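Local coordinates for nucleoside diphosphate kinase (Aquifex aeolicus, PDB 3ZTP), which probably transfers the gamma-phosphate of ATP to nucleoside diphosphates by a ping-pong mechanism through a phosphohistidine intermediate, supplying nucleoside triphosphates other than ATP, at residues Thr6-Pro12 and Gly70-Val76; Arg26-Phe32 and Arg85-Ile90; Thr93-Arg99 and Gly111-Asn117; Asn104-Ala108 and Asn117-Ala121. The contacts are given in a common frame with arbitrary orientation. Where two conformers were deposited one is given. Numbering follows the deposited sequence.

Interaction 1 (Thr6-Pro12 and Gly70-Val76). With SO4 (sulfate ion), chain D.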
loop_
_atom_site.group_PDB
_atom_site.type_symbol
_atom_site.label_atom_id
_atom_site.label_comp_id
_atom_site.label_asym_id
_atom_site.label_seq_id
_atom_site.Cartn_x
_atom_site.Cartn_y
_atom_site.Cartn_z
ATOM N N THR A 6 17.521 -7.012 -6.838
ATOM C CA THR A 6 18.188 -6.388 -5.713
ATOM C C THR A 6 17.385 -5.172 -5.304
ATOM O O THR A 6 16.598 -4.646 -6.094
ATOM C CB THR A 6 19.654 -6.037 -6.049
ATOM O OG1 THR A 6 20.271 -5.640 -4.836
ATOM C CG2 THR A 6 19.781 -4.898 -7.065
ATOM N N LEU A 7 17.551 -4.731 -4.065
ATOM C CA LEU A 7 16.847 -3.549 -3.572
ATOM C C LEU A 7 17.813 -2.384 -3.504
ATOM O O LEU A 7 18.904 -2.529 -2.941
ATOM C CB LEU A 7 16.287 -3.812 -2.179
ATOM C CG LEU A 7 15.426 -2.645 -1.668
ATOM C CD1 LEU A 7 14.020 -2.689 -2.226
ATOM C CD2 LEU A 7 15.413 -2.539 -0.153
ATOM N N ILE A 8 17.402 -1.225 -4.021
ATOM C CA ILE A 8 18.094 0.022 -3.714
ATOM C C ILE A 8 17.195 0.925 -2.894
ATOM O O ILE A 8 15.962 0.903 -3.020
ATOM C CB ILE A 8 18.614 0.778 -4.958
ATOM C CG1 ILE A 8 17.477 1.127 -5.932
ATOM C CG2 ILE A 8 19.700 -0.028 -5.636
ATOM C CD1 ILE A 8 17.844 2.183 -6.974
ATOM N N ILE A 9 17.821 1.725 -2.030
ATOM C CA ILE A 9 17.110 2.820 -1.346
ATOM C C ILE A 9 17.910 4.090 -1.555
ATOM O O ILE A 9 19.092 4.140 -1.204
ATOM C CB ILE A 9 16.922 2.588 0.160
ATOM C CG1 ILE A 9 16.250 1.240 0.391
ATOM C CG2 ILE A 9 16.088 3.717 0.722
ATOM C CD1 ILE A 9 16.134 0.874 1.882
ATOM N N VAL A 10 17.255 5.111 -2.104
ATOM C CA VAL A 10 17.854 6.443 -2.231
ATOM C C VAL A 10 17.658 7.131 -0.897
ATOM O O VAL A 10 16.513 7.290 -0.436
ATOM C CB VAL A 10 17.234 7.220 -3.390
ATOM C CG1 VAL A 10 17.807 8.634 -3.488
ATOM C CG2 VAL A 10 17.435 6.450 -4.693
ATOM N N LYS A 11 18.760 7.475 -0.250
ATOM C CA LYS A 11 18.763 7.918 1.135
ATOM C C LYS A 11 18.432 9.407 1.229
ATOM O O LYS A 11 18.426 10.137 0.230
ATOM C CB LYS A 11 20.118 7.615 1.776
ATOM C CG LYS A 11 20.512 6.165 1.754
ATOM C CD LYS A 11 21.830 5.909 2.483
ATOM C CE LYS A 11 22.147 4.443 2.665
ATOM N NZ LYS A 11 23.467 4.209 3.270
ATOM N N PRO A 12 18.139 9.887 2.441
ATOM C CA PRO A 12 17.662 11.266 2.532
ATOM C C PRO A 12 18.664 12.322 2.059
ATOM O O PRO A 12 18.243 13.417 1.651
ATOM C CB PRO A 12 17.306 11.424 4.020
ATOM C CG PRO A 12 16.964 10.061 4.450
ATOM C CD PRO A 12 17.953 9.171 3.719
ATOM N N GLY A 70 13.749 11.555 7.020
ATOM C CA GLY A 70 12.983 12.138 5.937
ATOM C C GLY A 70 12.593 11.022 4.995
ATOM O O GLY A 70 13.028 9.888 5.167
ATOM N N PRO A 71 11.767 11.331 4.008
ATOM C CA PRO A 71 11.367 10.254 3.101
ATOM C C PRO A 71 12.535 9.684 2.290
ATOM O O PRO A 71 13.557 10.363 2.033
ATOM C CB PRO A 71 10.349 10.908 2.170
ATOM C CG PRO A 71 10.295 12.356 2.518
ATOM C CD PRO A 71 11.110 12.618 3.734
ATOM N N VAL A 72 12.378 8.432 1.879
ATOM C CA VAL A 72 13.309 7.748 1.005
ATOM C C VAL A 72 12.542 7.145 -0.138
ATOM O O VAL A 72 11.305 7.085 -0.113
ATOM C CB VAL A 72 14.104 6.645 1.748
ATOM C CG1 VAL A 72 15.001 7.249 2.833
ATOM C CG2 VAL A 72 13.198 5.617 2.410
ATOM N N VAL A 73 13.259 6.700 -1.155
ATOM C CA VAL A 73 12.646 5.984 -2.269
ATOM C C VAL A 73 13.357 4.674 -2.450
ATOM O O VAL A 73 14.580 4.616 -2.596
ATOM C CB VAL A 73 12.716 6.792 -3.572
ATOM C CG1 VAL A 73 12.315 5.930 -4.765
ATOM C CG2 VAL A 73 11.812 8.031 -3.461
ATOM N N ALA A 74 12.600 3.592 -2.468
ATOM C CA ALA A 74 13.146 2.270 -2.749
ATOM C C ALA A 74 12.696 1.773 -4.113
ATOM O O ALA A 74 11.613 2.132 -4.596
ATOM C CB ALA A 74 12.702 1.267 -1.667
ATOM N N ALA A 75 13.545 0.941 -4.733
ATOM C CA ALA A 75 13.233 0.295 -6.002
ATOM C C ALA A 75 13.766 -1.108 -6.008
ATOM O O ALA A 75 14.826 -1.381 -5.420
ATOM C CB ALA A 75 13.845 1.065 -7.162
ATOM N N VAL A 76 13.031 -2.006 -6.645
ATOM C CA VAL A 76 13.548 -3.322 -6.930
ATOM C C VAL A 76 14.074 -3.277 -8.360
ATOM O O VAL A 76 13.350 -2.897 -9.280
ATOM C CB VAL A 76 12.453 -4.402 -6.814
ATOM C CG1 VAL A 76 13.000 -5.762 -7.245
ATOM C CG2 VAL A 76 11.912 -4.453 -5.393
HETATM S S SO4 D . 23.489 1.046 3.913
HETATM O O1 SO4 D . 24.194 1.447 2.701
HETATM O O2 SO4 D . 23.444 -0.414 3.979
HETATM O O3 SO4 D . 24.180 1.482 5.124
HETATM O O4 SO4 D . 22.173 1.622 3.936
#
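Apolar side chains fill both faces of this central strand pair. On one face Ile-9 CG2 lies 3.7 Å from Val-72 CB and Ile-9 CG1 4.1 Å from Ala-74 CB, while Leu-7 CD1 is 4.2 Å from both Ala-74 CB and Val-76 CG2; helix 125-135 packs on Leu-7 and Ala-74. The other face carries Ile-8 against Ala-75 (CG1 to CB, 3.8 Å), with Val-10 and Val-73 alongside. Segments 6-10 and 72-76, of strands 3-10 and 72-78, run antiparallel with axes 4.6 Å apart in the sheet of the ferredoxin-like NDP kinase fold. Hydrogen bonds run from Ile-8 N to Ala-75 O (2.9 Å) and Ala-75 N to Ile-8 O (3.0 Å). Val-10 N donates to Val-73 O at 2.8 Å, but Val-73 N to Val-10 O is weak at 3.4 Å. Beyond it the strand pairing ends, and Pro-12 CD rests on Val-72 CG1 (3.6 Å). Lys-11, N-cap of the next helix, turns away from strand 72-78; its NZ bonds Asn-117 and, weakly, sulfate O1 (2.9 Å) and O4 (3.0 Å). An apolar ladder held by backbone hydrogen bonds thus ends in a cation at an anion site, consistent with the predicted ATP-binding role of Lys-11.

Interaction 2 (Arg26-Phe32 and Arg85-Ile90)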
loop_
_atom_site.group_PDB
_atom_site.type_symbol
_atom_site.label_atom_id
_atom_site.label_comp_id
_atom_site.label_asym_id
_atom_site.label_seq_id
_atom_site.Cartn_x
_atom_site.Cartn_y
_atom_site.Cartn_z
ATOM N N ARG A 26 20.218 6.398 -14.186
ATOM C CA ARG A 26 21.417 5.618 -14.338
ATOM C C ARG A 26 21.118 4.114 -14.357
ATOM O O ARG A 26 21.619 3.365 -15.189
ATOM C CB ARG A 26 22.400 5.925 -13.214
ATOM C CG ARG A 26 23.653 5.045 -13.214
ATOM C CD ARG A 26 24.480 5.195 -14.531
ATOM N NE ARG A 26 25.792 4.590 -14.336
ATOM C CZ ARG A 26 26.757 5.153 -13.620
ATOM N NH1 ARG A 26 26.608 6.385 -13.161
ATOM N NH2 ARG A 26 27.874 4.504 -13.425
ATOM N N PHE A 27 20.298 3.647 -13.417
ATOM C CA PHE A 27 20.020 2.216 -13.379
ATOM C C PHE A 27 19.227 1.747 -14.588
ATOM O O PHE A 27 19.430 0.663 -15.071
ATOM C CB PHE A 27 19.340 1.821 -12.060
ATOM C CG PHE A 27 20.282 1.893 -10.890
ATOM C CD1 PHE A 27 21.325 1.008 -10.804
ATOM C CD2 PHE A 27 20.155 2.868 -9.938
ATOM C CE1 PHE A 27 22.235 1.073 -9.756
ATOM C CE2 PHE A 27 21.035 2.928 -8.893
ATOM C CZ PHE A 27 22.074 2.032 -8.801
ATOM N N ILE A 28 18.322 2.587 -15.077
ATOM C CA ILE A 28 17.596 2.282 -16.314
ATOM C C ILE A 28 18.588 2.154 -17.478
ATOM O O ILE A 28 18.539 1.180 -18.255
ATOM C CB ILE A 28 16.528 3.357 -16.590
ATOM C CG1 ILE A 28 15.424 3.266 -15.526
ATOM C CG2 ILE A 28 15.954 3.182 -17.992
ATOM C CD1 ILE A 28 14.570 4.529 -15.454
ATOM N N GLN A 29 19.504 3.118 -17.595
ATOM C CA GLN A 29 20.450 3.092 -18.708
ATOM C C GLN A 29 21.463 1.965 -18.618
ATOM O O GLN A 29 21.992 1.498 -19.637
ATOM C CB GLN A 29 21.158 4.430 -18.852
ATOM C CG GLN A 29 20.203 5.619 -19.105
ATOM C CD GLN A 29 19.075 5.294 -20.061
ATOM O OE1 GLN A 29 19.234 4.617 -21.071
ATOM N NE2 GLN A 29 17.894 5.779 -19.717
ATOM N N GLU A 30 21.723 1.485 -17.405
ATOM C CA GLU A 30 22.585 0.323 -17.216
ATOM C C GLU A 30 21.860 -0.993 -17.520
ATOM O O GLU A 30 22.468 -2.066 -17.467
ATOM C CB GLU A 30 23.125 0.316 -15.789
ATOM C CG GLU A 30 24.088 1.483 -15.505
ATOM C CD GLU A 30 25.512 1.229 -15.926
ATOM O OE1 GLU A 30 25.812 0.163 -16.505
ATOM O OE2 GLU A 30 26.360 2.117 -15.673
ATOM N N GLY A 31 20.576 -0.927 -17.870
ATOM C CA GLY A 31 19.870 -2.098 -18.386
ATOM C C GLY A 31 18.985 -2.820 -17.376
ATOM O O GLY A 31 18.533 -3.933 -17.661
ATOM N N PHE A 32 18.752 -2.223 -16.217
ATOM C CA PHE A 32 17.913 -2.876 -15.212
ATOM C C PHE A 32 16.453 -2.532 -15.420
ATOM O O PHE A 32 16.089 -1.424 -15.830
ATOM C CB PHE A 32 18.359 -2.473 -13.801
ATOM C CG PHE A 32 19.721 -2.947 -13.505
ATOM C CD1 PHE A 32 19.933 -4.303 -13.292
ATOM C CD2 PHE A 32 20.819 -2.105 -13.598
ATOM C CE1 PHE A 32 21.195 -4.804 -13.101
ATOM C CE2 PHE A 32 22.087 -2.608 -13.403
ATOM C CZ PHE A 32 22.275 -3.955 -13.161
ATOM N N ARG A 85 26.339 -6.144 -10.017
ATOM C CA ARG A 85 26.458 -5.030 -10.946
ATOM C C ARG A 85 25.978 -3.738 -10.298
ATOM O O ARG A 85 26.584 -2.681 -10.476
ATOM C CB ARG A 85 25.703 -5.299 -12.242
ATOM C CG ARG A 85 26.389 -6.277 -13.180
ATOM C CD ARG A 85 25.492 -6.688 -14.360
ATOM N NE ARG A 85 25.127 -5.544 -15.189
ATOM C CZ ARG A 85 23.984 -5.429 -15.868
ATOM N NH1 ARG A 85 23.060 -6.379 -15.836
ATOM N NH2 ARG A 85 23.754 -4.343 -16.585
ATOM N N VAL A 86 24.891 -3.795 -9.541
ATOM C CA VAL A 86 24.401 -2.617 -8.848
ATOM C C VAL A 86 25.434 -2.139 -7.818
ATOM O O VAL A 86 25.676 -0.919 -7.698
ATOM C CB VAL A 86 22.994 -2.870 -8.247
ATOM C CG1 VAL A 86 22.580 -1.795 -7.239
ATOM C CG2 VAL A 86 21.979 -2.949 -9.384
ATOM N N ARG A 87 26.112 -3.052 -7.130
ATOM C CA ARG A 87 27.141 -2.613 -6.187
ATOM C C ARG A 87 28.352 -1.974 -6.881
ATOM O O ARG A 87 28.997 -1.077 -6.316
ATOM C CB ARG A 87 27.534 -3.753 -5.256
ATOM C CG ARG A 87 26.419 -4.099 -4.267
ATOM C CD ARG A 87 26.738 -5.345 -3.449
ATOM N NE ARG A 87 27.919 -5.150 -2.615
ATOM C CZ ARG A 87 29.171 -5.358 -3.017
ATOM N NH1 ARG A 87 29.424 -5.770 -4.253
ATOM N NH2 ARG A 87 30.177 -5.151 -2.179
ATOM N N GLU A 88 28.637 -2.389 -8.112
ATOM C CA GLU A 88 29.710 -1.769 -8.908
ATOM C C GLU A 88 29.313 -0.367 -9.376
ATOM O O GLU A 88 30.127 0.550 -9.461
ATOM C CB GLU A 88 30.010 -2.647 -10.126
ATOM C CG GLU A 88 30.777 -3.917 -9.798
ATOM C CD GLU A 88 30.927 -4.854 -10.985
ATOM O OE1 GLU A 88 30.324 -4.598 -12.051
ATOM O OE2 GLU A 88 31.650 -5.857 -10.839
ATOM N N ILE A 89 28.045 -0.205 -9.714
ATOM C CA ILE A 89 27.540 1.081 -10.141
ATOM C C ILE A 89 27.497 2.084 -8.989
ATOM O O ILE A 89 27.755 3.275 -9.196
ATOM C CB ILE A 89 26.153 0.905 -10.773
ATOM C CG1 ILE A 89 26.264 0.175 -12.114
ATOM C CG2 ILE A 89 25.428 2.252 -10.968
ATOM C CD1 ILE A 89 24.974 -0.501 -12.559
ATOM N N ILE A 90 27.173 1.631 -7.777
ATOM C CA ILE A 90 27.069 2.598 -6.684
ATOM C C ILE A 90 28.426 2.971 -6.128
ATOM O O ILE A 90 28.585 4.113 -5.666
ATOM C CB ILE A 90 26.088 2.171 -5.571
ATOM C CG1 ILE A 90 26.657 1.016 -4.754
ATOM C CG2 ILE A 90 24.728 1.823 -6.174
ATOM C CD1 ILE A 90 25.728 0.523 -3.681
HETATM O O HOH W 1 25.576 -2.393 -16.369
HETATM O O HOH W 2 20.800 -5.841 -17.832
#
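In the ferredoxin-like fold of NDP kinases, helices 20-29 and 82-90 lie side by side over one face of the sheet, the end of the first meeting the last turns of the second. Ile-89 is the main bump: it enters a hollow walled by Arg-26, Phe-27, Glu-30 and Phe-32, with CG2 3.6 Å from Phe-27 CE1 and 4.0 Å from Arg-26 CG, and CD1 3.7 Å from both Glu-30 CG and Phe-32 CE2. One turn back, Val-86 fits between the two phenylalanines: CG1 touches Phe-27 CE1 at 3.8 Å, and CG2 sits over the Phe-32 face in a CH-pi contact, 4.1 Å from the ring centroid. The Phe-27 ring reaches Ile-90 CG2 with its edge (CZ, 3.7 Å) and also packs on Ile-8 and Ile-119 of the sheet. A Schellman motif ends the first helix: Gly-31 (phi 101°) turns the chain so that Phe-32 can close the hollow. The Arg-85 guanidinium, also bonded to Glu-80 O, lays one face on Phe-32 CZ. Water 1 links Arg-85 NH2 (2.7 Å) to Glu-30 OE1 (2.6 Å), and Glu-30 OE2 takes a 2.9 Å salt bridge from NE of Arg-26, whose NH1 also bonds Asn-104 O.

Interaction 3 (Thr93-Arg99 and Gly111-Asn117)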
loop_
_atom_site.group_PDB
_atom_site.type_symbol
_atom_site.label_atom_id
_atom_site.label_comp_id
_atom_site.label_asym_id
_atom_site.label_seq_id
_atom_site.Cartn_x
_atom_site.Cartn_y
_atom_site.Cartn_z
ATOM N N THR A 93 31.486 2.218 -0.288
ATOM C CA THR A 93 30.721 2.809 0.804
ATOM C C THR A 93 31.155 4.227 1.121
ATOM O O THR A 93 30.335 5.121 1.372
ATOM C CB THR A 93 30.928 1.984 2.098
ATOM O OG1 THR A 93 30.699 0.606 1.809
ATOM C CG2 THR A 93 29.990 2.454 3.205
ATOM N N ASP A 94 32.461 4.411 1.147
ATOM C CA ASP A 94 33.042 5.690 1.471
ATOM C C ASP A 94 33.009 6.542 0.187
ATOM O O ASP A 94 33.767 6.323 -0.748
ATOM C CB ASP A 94 34.479 5.477 1.971
ATOM C CG ASP A 94 35.214 6.774 2.266
ATOM O OD1 ASP A 94 34.778 7.868 1.894
ATOM O OD2 ASP A 94 36.308 6.705 2.869
ATOM N N SER A 95 32.127 7.530 0.158
ATOM C CA SER A 95 31.924 8.369 -1.031
ATOM C C SER A 95 33.202 9.065 -1.490
ATOM O O SER A 95 33.363 9.342 -2.681
ATOM C CB SER A 95 30.853 9.432 -0.773
ATOM O OG SER A 95 29.614 8.876 -0.376
ATOM N N GLU A 96 34.100 9.382 -0.548
ATOM C CA GLU A 96 35.368 10.005 -0.905
ATOM C C GLU A 96 36.241 9.017 -1.632
ATOM O O GLU A 96 36.888 9.377 -2.613
ATOM C CB GLU A 96 36.117 10.513 0.330
ATOM C CG GLU A 96 35.582 11.809 0.816
ATOM C CD GLU A 96 35.918 12.936 -0.128
ATOM O OE1 GLU A 96 37.110 13.200 -0.364
ATOM O OE2 GLU A 96 34.986 13.563 -0.646
ATOM N N GLU A 97 36.296 7.788 -1.142
ATOM C CA GLU A 97 37.035 6.748 -1.843
ATOM C C GLU A 97 36.394 6.484 -3.212
ATOM O O GLU A 97 37.086 6.240 -4.193
ATOM C CB GLU A 97 37.094 5.468 -1.014
ATOM C CG GLU A 97 37.877 4.334 -1.667
ATOM C CD GLU A 97 39.372 4.597 -1.749
ATOM O OE1 GLU A 97 39.840 5.617 -1.201
ATOM O OE2 GLU A 97 40.084 3.775 -2.363
ATOM N N ALA A 98 35.068 6.549 -3.298
ATOM C CA ALA A 98 34.408 6.374 -4.592
ATOM C C ALA A 98 34.872 7.433 -5.598
ATOM O O ALA A 98 35.084 7.133 -6.783
ATOM C CB ALA A 98 32.904 6.432 -4.421
ATOM N N ARG A 99 35.009 8.682 -5.164
ATOM C CA ARG A 99 35.485 9.727 -6.078
ATOM C C ARG A 99 36.903 9.476 -6.580
ATOM O O ARG A 99 37.246 9.891 -7.690
ATOM C CB ARG A 99 35.398 11.116 -5.432
ATOM C CG ARG A 99 33.988 11.701 -5.495
ATOM C CD ARG A 99 33.832 13.063 -4.848
ATOM N NE ARG A 99 33.648 13.025 -3.398
ATOM C CZ ARG A 99 32.504 12.718 -2.801
ATOM N NH1 ARG A 99 31.452 12.394 -3.534
ATOM N NH2 ARG A 99 32.429 12.721 -1.477
ATOM N N GLY A 111 27.159 11.100 -3.217
ATOM C CA GLY A 111 27.459 10.809 -1.829
ATOM C C GLY A 111 28.349 11.854 -1.204
ATOM O O GLY A 111 29.255 12.405 -1.828
ATOM N N THR A 112 28.102 12.132 0.067
ATOM C CA THR A 112 28.895 13.087 0.835
ATOM C C THR A 112 30.080 12.435 1.520
ATOM O O THR A 112 31.199 12.920 1.374
ATOM C CB THR A 112 27.995 13.782 1.872
ATOM O OG1 THR A 112 26.933 14.470 1.199
ATOM C CG2 THR A 112 28.779 14.776 2.711
ATOM N N ASP A 113 29.855 11.342 2.230
ATOM C CA ASP A 113 30.892 10.759 3.071
ATOM C C ASP A 113 30.595 9.265 3.233
ATOM O O ASP A 113 29.876 8.689 2.388
ATOM C CB ASP A 113 30.982 11.538 4.399
ATOM C CG ASP A 113 29.654 11.648 5.093
ATOM O OD1 ASP A 113 28.988 10.611 5.195
ATOM O OD2 ASP A 113 29.270 12.742 5.551
ATOM N N LYS A 114 31.106 8.610 4.256
ATOM C CA LYS A 114 30.874 7.164 4.360
ATOM C C LYS A 114 29.544 6.814 5.012
ATOM O O LYS A 114 29.131 5.645 4.999
ATOM C CB LYS A 114 32.041 6.480 5.097
ATOM C CG LYS A 114 32.115 6.806 6.571
ATOM C CD LYS A 114 33.494 6.437 7.139
ATOM C CE LYS A 114 33.771 4.955 7.048
ATOM N NZ LYS A 114 35.013 4.593 7.792
ATOM N N GLY A 115 28.886 7.802 5.615
ATOM C CA GLY A 115 27.578 7.602 6.226
ATOM C C GLY A 115 26.472 8.154 5.341
ATOM O O GLY A 115 25.530 7.442 4.967
ATOM N N LYS A 116 26.562 9.435 5.016
ATOM C CA LYS A 116 25.659 10.048 4.057
ATOM C C LYS A 116 26.206 9.767 2.679
ATOM O O LYS A 116 26.923 10.584 2.081
ATOM C CB LYS A 116 25.509 11.553 4.308
ATOM C CG LYS A 116 24.813 11.832 5.643
ATOM C CD LYS A 116 24.499 13.302 5.827
ATOM C CE LYS A 116 23.623 13.508 7.064
ATOM N NZ LYS A 116 22.862 14.785 7.008
ATOM N N ASN A 117 25.896 8.561 2.207
ATOM C CA ASN A 117 26.487 8.043 0.980
ATOM C C ASN A 117 25.453 7.716 -0.085
ATOM O O ASN A 117 25.635 6.780 -0.870
ATOM C CB ASN A 117 27.390 6.837 1.248
ATOM C CG ASN A 117 26.648 5.651 1.784
ATOM O OD1 ASN A 117 25.457 5.704 2.042
ATOM N ND2 ASN A 117 27.378 4.562 1.979
#
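Hydrogen bonds to main-chain carbonyls dominate the contact between the start of helix 95-101 and the loop 111-117. Ser-95 OG donates to Asp-113 O at 2.8 Å, and Ser-95 N adds a weak bond to the same oxygen at 3.4 Å. Arg-99 NH1 reaches Gly-111 O at 2.8 Å as well as Ala-108 O, whereas NH2 makes weak bonds to Thr-112 O (3.1 Å) and Gly-111 O (3.2 Å). In the opposite direction, Asn-117 ND2 donates to Thr-93 O (3.1 Å), while its OD1 accepts from Lys-11. Asp-94 N-caps the helix, OD1 accepting from Glu-96 N at 3.0 Å, and Asp-113 OD1 closes an Asx turn and Asx motif through Gly-115 N (2.8 Å) and Lys-116 N (2.7 Å). The loop leads from helix 106-110 towards the strand of the predicted catalytic histidine, so the contact ties together two parts of the NDP kinase nucleotide site; Thr-93 and Asn-117 are both predicted to bind ATP. Charge pairing is confined to the helix, where Arg-99 NH2 bridges Glu-96 OE2 at 2.8 Å. Van der Waals contacts are close: Ser-95 OG lies 3.2 Å from Gly-111 CA, where a CB would clash, and Asp-94 CA packs on Lys-114 CB at 3.8 Å.

Interaction 4 (Asn104-Ala108 and Asn117-Ala121); sequences NSIRA and NAIHA. With SO4 (sulfate ion), chain D.
Arg-107 governs this contact, in which the first turn of helix 106-110 faces the short segment leading into strand 119-121. Ser-105 (phi/psi -71/159°) is the N-cap; in rotamer p, its OG accepts from Ala-108 N at 3.2 Å. The closest CA pair is Arg-107 with Asn-117, 5.7 Å apart. Ala-118 (phi/psi 74/-40°) turns the chain between Asn-117 (-120/32°) and the extended Ile-119 (-156/145°), and Ile-119 N bonds back to Asn-117 O at 2.8 Å. Arg-107 leaves the helix sideways with chi1 m and chi2 and chi3 both t, placing CG 3.2 Å from Asn-117 O. Arg-107 NH2 donates to Ile-119 O at 2.8 Å; NE makes weak bonds to Ile-119 O (3.4 Å) and Asn-117 O (3.3 Å); NH1 binds Gly-91 O. Asn-117, chi1 p, lays ND2 over one Arg-107 guanidinium face, 3.5 Å from NE (both donors), while OD1 accepts from Lys-11 NZ. Ile-106 (m, m) packs CG2 on Ile-119 CG2 at 3.7 Å. His-120, chi1 t and chi2 88°, points away from the helix: ND1 donates to sulfate O2 at 2.7 Å and NE2 bonds Glu-131. Water 3 joins Arg-107 NH2 (3.1 Å), Ala-121 N (3.1 Å) and sulfate O1 (2.6 Å). The arrangement is that expected of the NDP kinase active site, with His-120 the predicted phosphohistidine. The sulfate at His-120 ND1, with Arg-107 linked through water, is consistent with a pocket that receives a phosphate.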
loop_
_atom_site.group_PDB
_atom_site.type_symbol
_atom_site.label_atom_id
_atom_site.label_comp_id
_atom_site.label_asym_id
_atom_site.label_seq_id
_atom_site.Cartn_x
_atom_site.Cartn_y
_atom_site.Cartn_z
ATOM N N ASN A 104 32.307 8.132 -11.722
ATOM C CA ASN A 104 30.937 8.177 -12.190
ATOM C C ASN A 104 30.028 7.229 -11.425
ATOM O O ASN A 104 28.899 7.004 -11.831
ATOM C CB ASN A 104 30.846 7.870 -13.699
ATOM C CG ASN A 104 29.561 8.353 -14.319
ATOM O OD1 ASN A 104 29.006 9.375 -13.917
ATOM N ND2 ASN A 104 29.018 7.558 -15.233
ATOM N N SER A 105 30.497 6.684 -10.311
ATOM C CA SER A 105 29.630 5.874 -9.475
ATOM C C SER A 105 28.599 6.732 -8.771
ATOM O O SER A 105 28.773 7.932 -8.592
ATOM C CB SER A 105 30.437 5.076 -8.473
ATOM O OG SER A 105 31.100 5.895 -7.519
ATOM N N ILE A 106 27.509 6.111 -8.347
ATOM C CA ILE A 106 26.462 6.869 -7.677
ATOM C C ILE A 106 27.029 7.582 -6.442
ATOM O O ILE A 106 26.721 8.746 -6.201
ATOM C CB ILE A 106 25.264 5.972 -7.273
ATOM C CG1 ILE A 106 24.621 5.285 -8.483
ATOM C CG2 ILE A 106 24.258 6.772 -6.482
ATOM C CD1 ILE A 106 24.128 6.226 -9.527
ATOM N N ARG A 107 27.831 6.884 -5.636
ATOM C CA ARG A 107 28.350 7.488 -4.409
ATOM C C ARG A 107 29.355 8.581 -4.699
ATOM O O ARG A 107 29.407 9.593 -4.003
ATOM C CB ARG A 107 28.896 6.427 -3.442
ATOM C CG ARG A 107 27.750 5.588 -2.900
ATOM C CD ARG A 107 28.189 4.460 -2.061
ATOM N NE ARG A 107 27.078 3.830 -1.382
ATOM C CZ ARG A 107 27.089 2.572 -0.985
ATOM N NH1 ARG A 107 28.107 1.785 -1.261
ATOM N NH2 ARG A 107 26.078 2.076 -0.304
ATOM N N ALA A 108 30.156 8.422 -5.748
ATOM C CA ALA A 108 31.063 9.487 -6.139
ATOM C C ALA A 108 30.288 10.719 -6.567
ATOM O O ALA A 108 30.673 11.851 -6.241
ATOM C CB ALA A 108 31.985 9.034 -7.236
ATOM N N ASN A 117 25.896 8.561 2.207
ATOM C CA ASN A 117 26.487 8.043 0.980
ATOM C C ASN A 117 25.453 7.716 -0.085
ATOM O O ASN A 117 25.635 6.780 -0.870
ATOM C CB ASN A 117 27.390 6.837 1.248
ATOM C CG ASN A 117 26.648 5.651 1.784
ATOM O OD1 ASN A 117 25.457 5.704 2.042
ATOM N ND2 ASN A 117 27.378 4.562 1.979
ATOM N N ALA A 118 24.374 8.486 -0.092
ATOM C CA ALA A 118 23.392 8.567 -1.185
ATOM C C ALA A 118 22.450 7.401 -1.347
ATOM O O ALA A 118 21.293 7.611 -1.695
ATOM C CB ALA A 118 24.074 8.874 -2.534
ATOM N N ILE A 119 22.936 6.180 -1.186
ATOM C CA ILE A 119 22.190 5.018 -1.643
ATOM C C ILE A 119 22.612 3.777 -0.877
ATOM O O ILE A 119 23.767 3.617 -0.491
ATOM C CB ILE A 119 22.371 4.825 -3.185
ATOM C CG1 ILE A 119 21.447 3.753 -3.762
ATOM C CG2 ILE A 119 23.854 4.559 -3.544
ATOM C CD1 ILE A 119 21.345 3.829 -5.278
ATOM N N HIS A 120 21.624 2.918 -0.642
ATOM C CA HIS A 120 21.770 1.572 -0.122
ATOM C C HIS A 120 21.525 0.587 -1.267
ATOM O O HIS A 120 20.597 0.793 -2.055
ATOM C CB HIS A 120 20.685 1.301 0.931
ATOM C CG HIS A 120 20.575 -0.140 1.305
ATOM N ND1 HIS A 120 21.333 -0.697 2.304
ATOM C CD2 HIS A 120 19.836 -1.141 0.784
ATOM C CE1 HIS A 120 21.051 -1.985 2.396
ATOM N NE2 HIS A 120 20.147 -2.276 1.486
ATOM N N ALA A 121 22.288 -0.496 -1.330
ATOM C CA ALA A 121 21.926 -1.638 -2.170
ATOM C C ALA A 121 22.145 -2.927 -1.417
ATOM O O ALA A 121 23.071 -3.035 -0.606
ATOM C CB ALA A 121 22.728 -1.660 -3.467
HETATM S S SO4 D . 23.489 1.046 3.913
HETATM O O1 SO4 D . 24.194 1.447 2.701
HETATM O O2 SO4 D . 23.444 -0.414 3.979
HETATM O O3 SO4 D . 24.180 1.482 5.124
HETATM O O4 SO4 D . 22.173 1.622 3.936
HETATM O O HOH W 3 24.547 -0.364 0.806
#

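Overall arrangement
Interactions 1, 2 and 4 are buried, whereas interaction 3 is partly exposed and the most polar in character. Interaction 1 is the sheet itself, held by backbone bonds; interaction 2 is helix packing on it, with Ile-8 CG2 touching Val-86 CG1 at 3.7 Å. Strand 119-121 of interaction 4 joins the same sheet beside strand 3-10, Ile-9 O lying 2.9 Å from His-120 N, while its helical segment adjoins interaction 2 through Ile-90 O and Arg-107 N, also 2.9 Å apart. Interactions 3 and 4 alternate along the chain, share Asn-117 and have centres about 7 Å apart. The apolar contacts therefore give way to carbonyl-bound arginines and anion-binding groups towards the predicted nucleotide site.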